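Local atomic coordinates of beta-1,4-exocellulase (Thermobifida fusca, PDB entry 4AVO), a protein that probably hydrolyses beta-1,4 linkages of cellulose to release cellobiose, the chain here being the catalytic domain of a family 6 cellobiohydrolase. Residues Thr76-Ile81 with Arg128-Ile133; Val3-Glu8 with Tyr181-Ala186. The protein carries 1 engineered substitution. All coordinates share one frame; numbering follows the deposited sequence. Where two conformers were deposited one is given.

Contact 1: Thr76-Ile81 with Arg128-Ile133; sequences TIQVVI and RIVAII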
ATOM      1  N   THR A  76      -7.111 -10.028  14.522  1.00  6.52           N
ATOM      2  CA  THR A  76      -7.053  -8.809  13.752  1.00  6.14           C
ATOM      3  C   THR A  76      -7.290  -9.075  12.273  1.00  5.80           C
ATOM      4  O   THR A  76      -6.617  -9.909  11.655  1.00  5.87           O
ATOM      5  CB  THR A  76      -5.718  -8.090  13.974  1.00  6.26           C
ATOM      6  OG1 THR A  76      -5.602  -7.759  15.365  1.00  7.53           O
ATOM      7  CG2 THR A  76      -5.649  -6.807  13.142  1.00  5.87           C
ATOM      8  N   ILE A  77      -8.269  -8.364  11.729  1.00  5.27           N
ATOM      9  CA  ILE A  77      -8.536  -8.366  10.296  1.00  4.96           C
ATOM     10  C   ILE A  77      -8.205  -6.984   9.732  1.00  4.86           C
ATOM     11  O   ILE A  77      -8.519  -5.971  10.350  1.00  5.14           O
ATOM     12  CB  ILE A  77     -10.009  -8.773   9.976  1.00  4.87           C
ATOM     13  CG1 ILE A  77     -10.272  -8.776   8.460  1.00  4.81           C
ATOM     14  CG2 ILE A  77     -11.023  -7.879  10.714  1.00  5.41           C
ATOM     15  CD1 ILE A  77     -11.623  -9.377   8.074  1.00  4.37           C
ATOM     16  N   GLN A  78      -7.574  -6.957   8.563  1.00  4.84           N
ATOM     17  CA  GLN A  78      -7.289  -5.704   7.866  1.00  4.74           C
ATOM     18  C   GLN A  78      -8.273  -5.507   6.726  1.00  4.47           C
ATOM     19  O   GLN A  78      -8.475  -6.405   5.905  1.00  4.23           O
ATOM     20  CB  GLN A  78      -5.852  -5.689   7.341  1.00 20.00           C
ATOM     21  CG  GLN A  78      -4.793  -5.645   8.429  1.00 20.00           C
ATOM     22  CD  GLN A  78      -3.391  -5.826   7.888  1.00 20.00           C
ATOM     23  OE1 GLN A  78      -2.753  -6.851   8.129  1.00 20.00           O
ATOM     24  NE2 GLN A  78      -2.906  -4.831   7.151  1.00 20.00           N
ATOM     25  N   VAL A  79      -8.885  -4.327   6.694  1.00  4.19           N
ATOM     26  CA  VAL A  79      -9.872  -3.977   5.675  1.00  4.02           C
ATOM     27  C   VAL A  79      -9.397  -2.706   4.986  1.00  4.13           C
ATOM     28  O   VAL A  79      -9.135  -1.708   5.654  1.00  4.03           O
ATOM     29  CB  VAL A  79     -11.270  -3.753   6.308  1.00  4.07           C
ATOM     30  CG1 VAL A  79     -12.306  -3.358   5.253  1.00  4.51           C
ATOM     31  CG2 VAL A  79     -11.721  -5.013   7.046  1.00  4.56           C
ATOM     32  N   VAL A  80      -9.300  -2.737   3.656  1.00  3.97           N
ATOM     33  CA  VAL A  80      -8.807  -1.585   2.910  1.00  4.14           C
ATOM     34  C   VAL A  80      -9.973  -0.762   2.374  1.00  4.35           C
ATOM     35  O   VAL A  80     -10.822  -1.267   1.639  1.00  4.67           O
ATOM     36  CB  VAL A  80      -7.868  -1.986   1.748  1.00  4.20           C
ATOM     37  CG1 VAL A  80      -7.193  -0.743   1.149  1.00  4.49           C
ATOM     38  CG2 VAL A  80      -6.814  -2.989   2.233  1.00  4.62           C
ATOM     39  N   ILE A  81     -10.005   0.499   2.781  1.00  4.37           N
ATOM     40  CA  ILE A  81     -11.012   1.450   2.340  1.00  4.51           C
ATOM     41  C   ILE A  81     -10.426   2.093   1.100  1.00  4.63           C
ATOM     42  O   ILE A  81      -9.422   2.802   1.180  1.00  4.55           O
ATOM     43  CB  ILE A  81     -11.290   2.505   3.449  1.00  4.28           C
ATOM     44  CG1 ILE A  81     -11.656   1.815   4.774  1.00  4.78           C
ATOM     45  CG2 ILE A  81     -12.356   3.522   3.003  1.00  4.70           C
ATOM     46  CD1 ILE A  81     -12.867   0.844   4.706  1.00  3.81           C
ATOM     47  N   ARG A 128     -10.504  -7.146  16.299  1.00  9.39           N
ATOM     48  CA  ARG A 128      -9.899  -5.857  15.982  1.00  8.55           C
ATOM     49  C   ARG A 128      -9.901  -5.658  14.474  1.00  7.80           C
ATOM     50  O   ARG A 128      -9.417  -6.505  13.729  1.00  7.46           O
ATOM     51  CB  ARG A 128      -8.472  -5.793  16.504  1.00  8.66           C
ATOM     52  CG  ARG A 128      -8.389  -5.983  18.005  1.00  9.30           C
ATOM     53  CD  ARG A 128      -7.018  -6.408  18.378  1.00 10.01           C
ATOM     54  NE  ARG A 128      -6.920  -6.745  19.796  1.00  8.98           N
ATOM     55  CZ  ARG A 128      -5.766  -7.008  20.395  1.00  9.36           C
ATOM     56  NH1 ARG A 128      -4.646  -6.968  19.693  1.00  7.48           N
ATOM     57  NH2 ARG A 128      -5.731  -7.299  21.690  1.00  8.55           N
ATOM     58  N   ILE A 129     -10.454  -4.533  14.039  1.00  6.81           N
ATOM     59  CA  ILE A 129     -10.537  -4.234  12.622  1.00  5.86           C
ATOM     60  C   ILE A 129      -9.531  -3.135  12.316  1.00  5.70           C
ATOM     61  O   ILE A 129      -9.650  -2.021  12.811  1.00  5.44           O
ATOM     62  CB  ILE A 129     -11.957  -3.790  12.221  1.00  5.98           C
ATOM     63  CG1 ILE A 129     -12.969  -4.896  12.534  1.00  5.91           C
ATOM     64  CG2 ILE A 129     -12.011  -3.424  10.729  1.00  5.56           C
ATOM     65  CD1 ILE A 129     -14.413  -4.407  12.579  1.00  6.89           C
ATOM     66  N   VAL A 130      -8.524  -3.468  11.526  1.00  5.08           N
ATOM     67  CA  VAL A 130      -7.561  -2.467  11.101  1.00  5.03           C
ATOM     68  C   VAL A 130      -8.062  -1.920   9.773  1.00  5.10           C
ATOM     69  O   VAL A 130      -8.147  -2.649   8.797  1.00  5.58           O
ATOM     70  CB  VAL A 130      -6.136  -3.050  10.979  1.00  5.06           C
ATOM     71  CG1 VAL A 130      -5.226  -2.114  10.191  1.00  4.78           C
ATOM     72  CG2 VAL A 130      -5.550  -3.298  12.359  1.00  4.33           C
ATOM     73  N   ALA A 131      -8.428  -0.642   9.759  1.00  5.62           N
ATOM     74  CA  ALA A 131      -8.918  -0.003   8.541  1.00  5.70           C
ATOM     75  C   ALA A 131      -7.787   0.770   7.892  1.00  6.16           C
ATOM     76  O   ALA A 131      -7.270   1.731   8.466  1.00  6.12           O
ATOM     77  CB  ALA A 131     -10.105   0.916   8.837  1.00  5.77           C
ATOM     78  N   ILE A 132      -7.389   0.313   6.708  1.00  6.03           N
ATOM     79  CA  ILE A 132      -6.342   0.961   5.926  0.70  6.21           C
ATOM     80  C   ILE A 132      -6.996   1.986   5.007  1.00  6.05           C
ATOM     81  O   ILE A 132      -7.768   1.624   4.120  1.00  5.55           O
ATOM     82  CB  ILE A 132      -5.529  -0.073   5.100  0.70  6.27           C
ATOM     83  CG1 ILE A 132      -4.935  -1.169   6.010  0.70  7.43           C
ATOM     84  CG2 ILE A 132      -4.443   0.621   4.278  0.70  6.69           C
ATOM     85  CD1 ILE A 132      -3.885  -0.691   7.001  0.70  7.58           C
ATOM     86  N   ILE A 133      -6.689   3.263   5.224  1.00  6.31           N
ATOM     87  CA  ILE A 133      -7.439   4.339   4.564  1.00  6.95           C
ATOM     88  C   ILE A 133      -6.834   4.866   3.262  1.00  7.44           C
ATOM     89  O   ILE A 133      -5.814   5.559   3.268  1.00  7.28           O
ATOM     90  CB  ILE A 133      -7.708   5.528   5.533  1.00  7.14           C
ATOM     91  CG1 ILE A 133      -8.170   5.024   6.912  1.00  7.24           C
ATOM     92  CG2 ILE A 133      -8.703   6.526   4.898  1.00  7.15           C
ATOM     93  CD1 ILE A 133      -9.492   4.256   6.923  1.00  7.87           C
TER

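Contact 2: Val3-Glu8 with Tyr181-Ala186; sequences VDNPFE and YNYIDA. With CA (calcium ion), chain C.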
ATOM      1  N   VAL A   3      -6.262  -0.786  22.023  1.00 13.33           N
ATOM      2  CA  VAL A   3      -4.903  -1.250  22.308  1.00 12.27           C
ATOM      3  C   VAL A   3      -3.866  -0.413  21.551  1.00 11.93           C
ATOM      4  O   VAL A   3      -4.164   0.153  20.493  1.00 12.19           O
ATOM      5  CB  VAL A   3      -4.706  -2.770  22.042  1.00 12.04           C
ATOM      6  CG1 VAL A   3      -5.655  -3.586  22.904  1.00 12.02           C
ATOM      7  CG2 VAL A   3      -4.887  -3.107  20.566  1.00 11.39           C
ATOM      8  N   ASP A   4      -2.665  -0.325  22.116  1.00 11.26           N
ATOM      9  CA  ASP A   4      -1.568   0.427  21.520  1.00 10.93           C
ATOM     10  C   ASP A   4      -1.285  -0.073  20.099  1.00 10.15           C
ATOM     11  O   ASP A   4      -1.174   0.717  19.159  1.00 10.09           O
ATOM     12  CB  ASP A   4      -0.312   0.299  22.396  1.00 11.38           C
ATOM     13  CG  ASP A   4       0.766   1.331  22.063  1.00 13.38           C
ATOM     14  OD1 ASP A   4       0.570   2.192  21.176  1.00 13.56           O
ATOM     15  OD2 ASP A   4       1.831   1.277  22.710  1.00 16.68           O
ATOM     16  N   ASN A   5      -1.186  -1.388  19.960  1.00  9.09           N
ATOM     17  CA  ASN A   5      -0.860  -2.029  18.693  1.00  8.48           C
ATOM     18  C   ASN A   5      -1.849  -3.166  18.473  1.00  8.25           C
ATOM     19  O   ASN A   5      -1.776  -4.185  19.160  1.00  8.13           O
ATOM     20  CB  ASN A   5       0.582  -2.550  18.744  1.00  8.39           C
ATOM     21  CG  ASN A   5       1.036  -3.217  17.443  1.00  7.82           C
ATOM     22  OD1 ASN A   5       2.205  -3.582  17.307  1.00  9.70           O
ATOM     23  ND2 ASN A   5       0.132  -3.370  16.496  1.00  4.70           N
ATOM     24  N   PRO A   6      -2.785  -3.003  17.521  1.00  8.12           N
ATOM     25  CA  PRO A   6      -3.812  -4.038  17.308  1.00  7.82           C
ATOM     26  C   PRO A   6      -3.290  -5.391  16.805  1.00  7.67           C
ATOM     27  O   PRO A   6      -3.984  -6.394  16.920  1.00  7.53           O
ATOM     28  CB  PRO A   6      -4.764  -3.395  16.291  1.00  7.89           C
ATOM     29  CG  PRO A   6      -3.926  -2.360  15.588  1.00  8.02           C
ATOM     30  CD  PRO A   6      -2.967  -1.845  16.625  1.00  8.15           C
ATOM     31  N   PHE A   7      -2.073  -5.422  16.275  1.00  7.91           N
ATOM     32  CA  PHE A   7      -1.478  -6.678  15.822  1.00  8.36           C
ATOM     33  C   PHE A   7      -0.889  -7.469  16.987  1.00  8.92           C
ATOM     34  O   PHE A   7      -0.701  -8.681  16.892  1.00  9.33           O
ATOM     35  CB  PHE A   7      -0.432  -6.408  14.740  1.00  8.15           C
ATOM     36  CG  PHE A   7      -1.017  -5.806  13.493  1.00  7.67           C
ATOM     37  CD1 PHE A   7      -1.151  -4.428  13.368  1.00  7.01           C
ATOM     38  CD2 PHE A   7      -1.473  -6.623  12.461  1.00  7.13           C
ATOM     39  CE1 PHE A   7      -1.712  -3.867  12.225  1.00  7.81           C
ATOM     40  CE2 PHE A   7      -2.041  -6.070  11.320  1.00  7.99           C
ATOM     41  CZ  PHE A   7      -2.159  -4.691  11.198  1.00  7.88           C
ATOM     42  N   GLU A   8      -0.635  -6.772  18.090  1.00  9.51           N
ATOM     43  CA  GLU A   8       0.015  -7.349  19.262  1.00 10.25           C
ATOM     44  C   GLU A   8      -0.907  -8.316  20.001  1.00 10.06           C
ATOM     45  O   GLU A   8      -2.033  -7.964  20.366  1.00 10.06           O
ATOM     46  CB  GLU A   8       0.500  -6.218  20.174  1.00 10.91           C
ATOM     47  CG  GLU A   8       1.225  -6.642  21.434  1.00 12.77           C
ATOM     48  CD  GLU A   8       1.931  -5.474  22.112  1.00 15.96           C
ATOM     49  OE1 GLU A   8       1.494  -4.314  21.940  1.00 17.31           O
ATOM     50  OE2 GLU A   8       2.936  -5.716  22.807  1.00 16.11           O
ATOM     51  N   TYR A 181      -9.258   0.403  14.045  1.00  6.03           N
ATOM     52  CA  TYR A 181      -7.945   1.023  14.153  1.00  5.80           C
ATOM     53  C   TYR A 181      -7.550   1.573  12.785  1.00  5.47           C
ATOM     54  O   TYR A 181      -7.212   0.806  11.887  1.00  5.51           O
ATOM     55  CB  TYR A 181      -6.918  -0.028  14.614  1.00  5.48           C
ATOM     56  CG  TYR A 181      -7.190  -0.576  16.003  1.00  6.03           C
ATOM     57  CD1 TYR A 181      -8.212  -1.507  16.230  1.00  6.22           C
ATOM     58  CD2 TYR A 181      -6.432  -0.151  17.093  1.00  6.70           C
ATOM     59  CE1 TYR A 181      -8.470  -1.993  17.511  1.00  6.95           C
ATOM     60  CE2 TYR A 181      -6.674  -0.636  18.373  1.00  7.01           C
ATOM     61  CZ  TYR A 181      -7.691  -1.555  18.576  1.00  7.87           C
ATOM     62  OH  TYR A 181      -7.929  -2.026  19.848  1.00  8.69           O
ATOM     63  N   ASN A 182      -7.586   2.899  12.629  1.00  5.45           N
ATOM     64  CA  ASN A 182      -7.302   3.522  11.327  1.00  5.27           C
ATOM     65  C   ASN A 182      -5.828   3.775  11.072  1.00  5.06           C
ATOM     66  O   ASN A 182      -5.141   4.364  11.900  1.00  5.09           O
ATOM     67  CB  ASN A 182      -8.015   4.866  11.184  1.00  5.41           C
ATOM     68  CG  ASN A 182      -9.516   4.743  11.161  1.00  5.63           C
ATOM     69  OD1 ASN A 182     -10.078   3.791  10.611  1.00  5.53           O
ATOM     70  ND2 ASN A 182     -10.181   5.729  11.749  1.00  5.52           N
ATOM     71  N   TYR A 183      -5.358   3.352   9.903  1.00  5.21           N
ATOM     72  CA  TYR A 183      -4.026   3.704   9.434  1.00  5.55           C
ATOM     73  C   TYR A 183      -4.142   4.465   8.118  1.00  6.10           C
ATOM     74  O   TYR A 183      -4.790   3.999   7.181  1.00  6.15           O
ATOM     75  CB  TYR A 183      -3.167   2.449   9.260  1.00  5.23           C
ATOM     76  CG  TYR A 183      -2.785   1.781  10.568  1.00  5.38           C
ATOM     77  CD1 TYR A 183      -3.716   1.021  11.282  1.00  5.01           C
ATOM     78  CD2 TYR A 183      -1.493   1.896  11.080  1.00  4.07           C
ATOM     79  CE1 TYR A 183      -3.374   0.401  12.473  1.00  5.19           C
ATOM     80  CE2 TYR A 183      -1.137   1.275  12.274  1.00  5.18           C
ATOM     81  CZ  TYR A 183      -2.087   0.533  12.964  1.00  5.64           C
ATOM     82  OH  TYR A 183      -1.757  -0.085  14.143  1.00  6.38           O
ATOM     83  N   ILE A 184      -3.529   5.646   8.065  1.00  6.55           N
ATOM     84  CA  ILE A 184      -3.519   6.469   6.857  1.00  7.26           C
ATOM     85  C   ILE A 184      -2.415   5.982   5.925  1.00  7.68           C
ATOM     86  O   ILE A 184      -1.302   5.708   6.367  1.00  7.14           O
ATOM     87  CB  ILE A 184      -3.291   7.973   7.202  1.00  7.46           C
ATOM     88  CG1 ILE A 184      -4.520   8.555   7.912  1.00  7.89           C
ATOM     89  CG2 ILE A 184      -2.952   8.780   5.949  1.00  8.33           C
ATOM     90  CD1 ILE A 184      -4.338  10.000   8.400  1.00  8.69           C
ATOM     91  N   ASP A 185      -2.720   5.869   4.634  1.00  7.97           N
ATOM     92  CA  ASP A 185      -1.696   5.474   3.677  1.00  8.78           C
ATOM     93  C   ASP A 185      -0.674   6.597   3.508  1.00  8.76           C
ATOM     94  O   ASP A 185      -1.035   7.760   3.344  1.00  9.42           O
ATOM     95  CB  ASP A 185      -2.318   5.098   2.333  1.00  9.23           C
ATOM     96  CG  ASP A 185      -1.276   4.667   1.327  1.00 11.10           C
ATOM     97  OD1 ASP A 185      -0.894   3.477   1.338  1.00 13.49           O
ATOM     98  OD2 ASP A 185      -0.817   5.529   0.554  1.00 12.81           O
ATOM     99  N   ALA A 186       0.607   6.244   3.546  1.00  8.43           N
ATOM    100  CA  ALA A 186       1.672   7.243   3.490  1.00  7.98           C
ATOM    101  C   ALA A 186       2.672   6.983   2.362  1.00  7.77           C
ATOM    102  O   ALA A 186       3.878   7.190   2.534  1.00  7.78           O
ATOM    103  CB  ALA A 186       2.380   7.325   4.831  1.00  8.05           C
TER
HETATM  104 CA    CA C 607       0.005   2.826  18.949  1.00  9.68          CA
HETATM  105  O   HOH W   1      -1.915   4.443  18.017  1.00 21.26           O
HETATM  106  O   HOH W   2       2.070   1.612  18.420  1.00 12.30           O
HETATM  107  O   HOH W   3      -0.251   2.334  16.632  1.00  6.12           O
HETATM  108  O   HOH W   4      -1.674   3.836  20.447  1.00 15.20           O

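Contact 1: Thr76-Ile81 with Arg128-Ile133
V130 pushes into the hollow between T76 and Q78 on the neighbouring parallel strand: its CG2 meets T76 CG2 at 3.6 Å, and its CB lies 3.9 Å from Q78 CG, the V130 and Q78 side chains running alongside each other. With chi1 at -61° the T76 hydroxyl sits beside its own backbone N, which brings OG1 across the R128 chain, 3.6 Å from R128 CD, where it still bonds the carbonyl of P6. With a valine here the P6 carbonyl would probably lose its hydroxyl partner and be left with the R128 guanidinium alone. The other face is greasier. I129 straddles two neighbours, its CG1 4.0 Å from I77 CG2 and its CG2 4.0 Å from V79 CG2. Further along, small A131 leaves a dip into which I81 settles, and I81 CG1 lies 3.9 Å from I133 CD1; L174 of helix 162-175 packs on both I81 and A131. Five backbone bonds knit the strands, among them V79 N to V130 O at 2.8 Å, with an angle of 171° at the hydrogen. This is the barrel wall of the family 6 fold: the face with I81, I129, A131 and I133 is backed by helices 103-119 and 162-175, while T76, Q78 and V80 look inward. There V80 nears W39, predicted to bind substrate, and Q78 NE2, buried, has no partner in the model, which probably costs some stability.

Contact 2: Val3-Glu8 with Tyr181-Ala186
At the calcium-binding N-terminal segment, P6 wedges its ring between Y181 and Y183 of a strand in the barrel wall. P6 CB stands over one face of Y181, 3.7 Å from the ring centroid and 11° off the normal, a CH-pi contact. Y183 meets the proline at the rim of its own ring: its OH lies 3.3 Å from P6 CD, and that hydroxyl bonds D347. At the far end of Y181, V3 N arrives in the ring plane and donates to the phenol OH at 3.0 Å, bent to 152°, while V3 CG2 crowds the same oxygen. D4 CG is anti to the backbone N (chi1 -165°) and beside the carbonyl carbon, which lets D4 OD1 and D4 O chelate the calcium ion together, each at 2.4 Å from calcium; four waters and the carbonyl of D281 complete seven ligands. H220 ties the two halves together, setting its ring edge-to-face with Y181 and bonding D4 O. A type I turn from N5 to E8 follows, closed by E8 N to N5 O at 3.0 Å. The chemistry is thus split: one tyrosine face, one tyrosine edge and a single phenol bond join the loop to the strand, and the calcium ion holds both the carboxylate and the carbonyl of D4.

Both contacts are buried and share one sheet, in which strand 127-133 is flanked by 75-81 and 180-185; I129 O and Y181 N continue the backbone ladder from contact 1 into the strand of contact 2. Their chemistry differs with place. Contact 1 is regular strand pairing, with part of one face under helices, whereas contact 2 fits an irregular N-terminal loop onto tyrosine side chains, with one exposed residue holding a metal beside it. They meet at P6, whose carbonyl is shared by residues of both strands of contact 1, and at F7, packed on Q78. The loop thereby bridges three neighbouring strands.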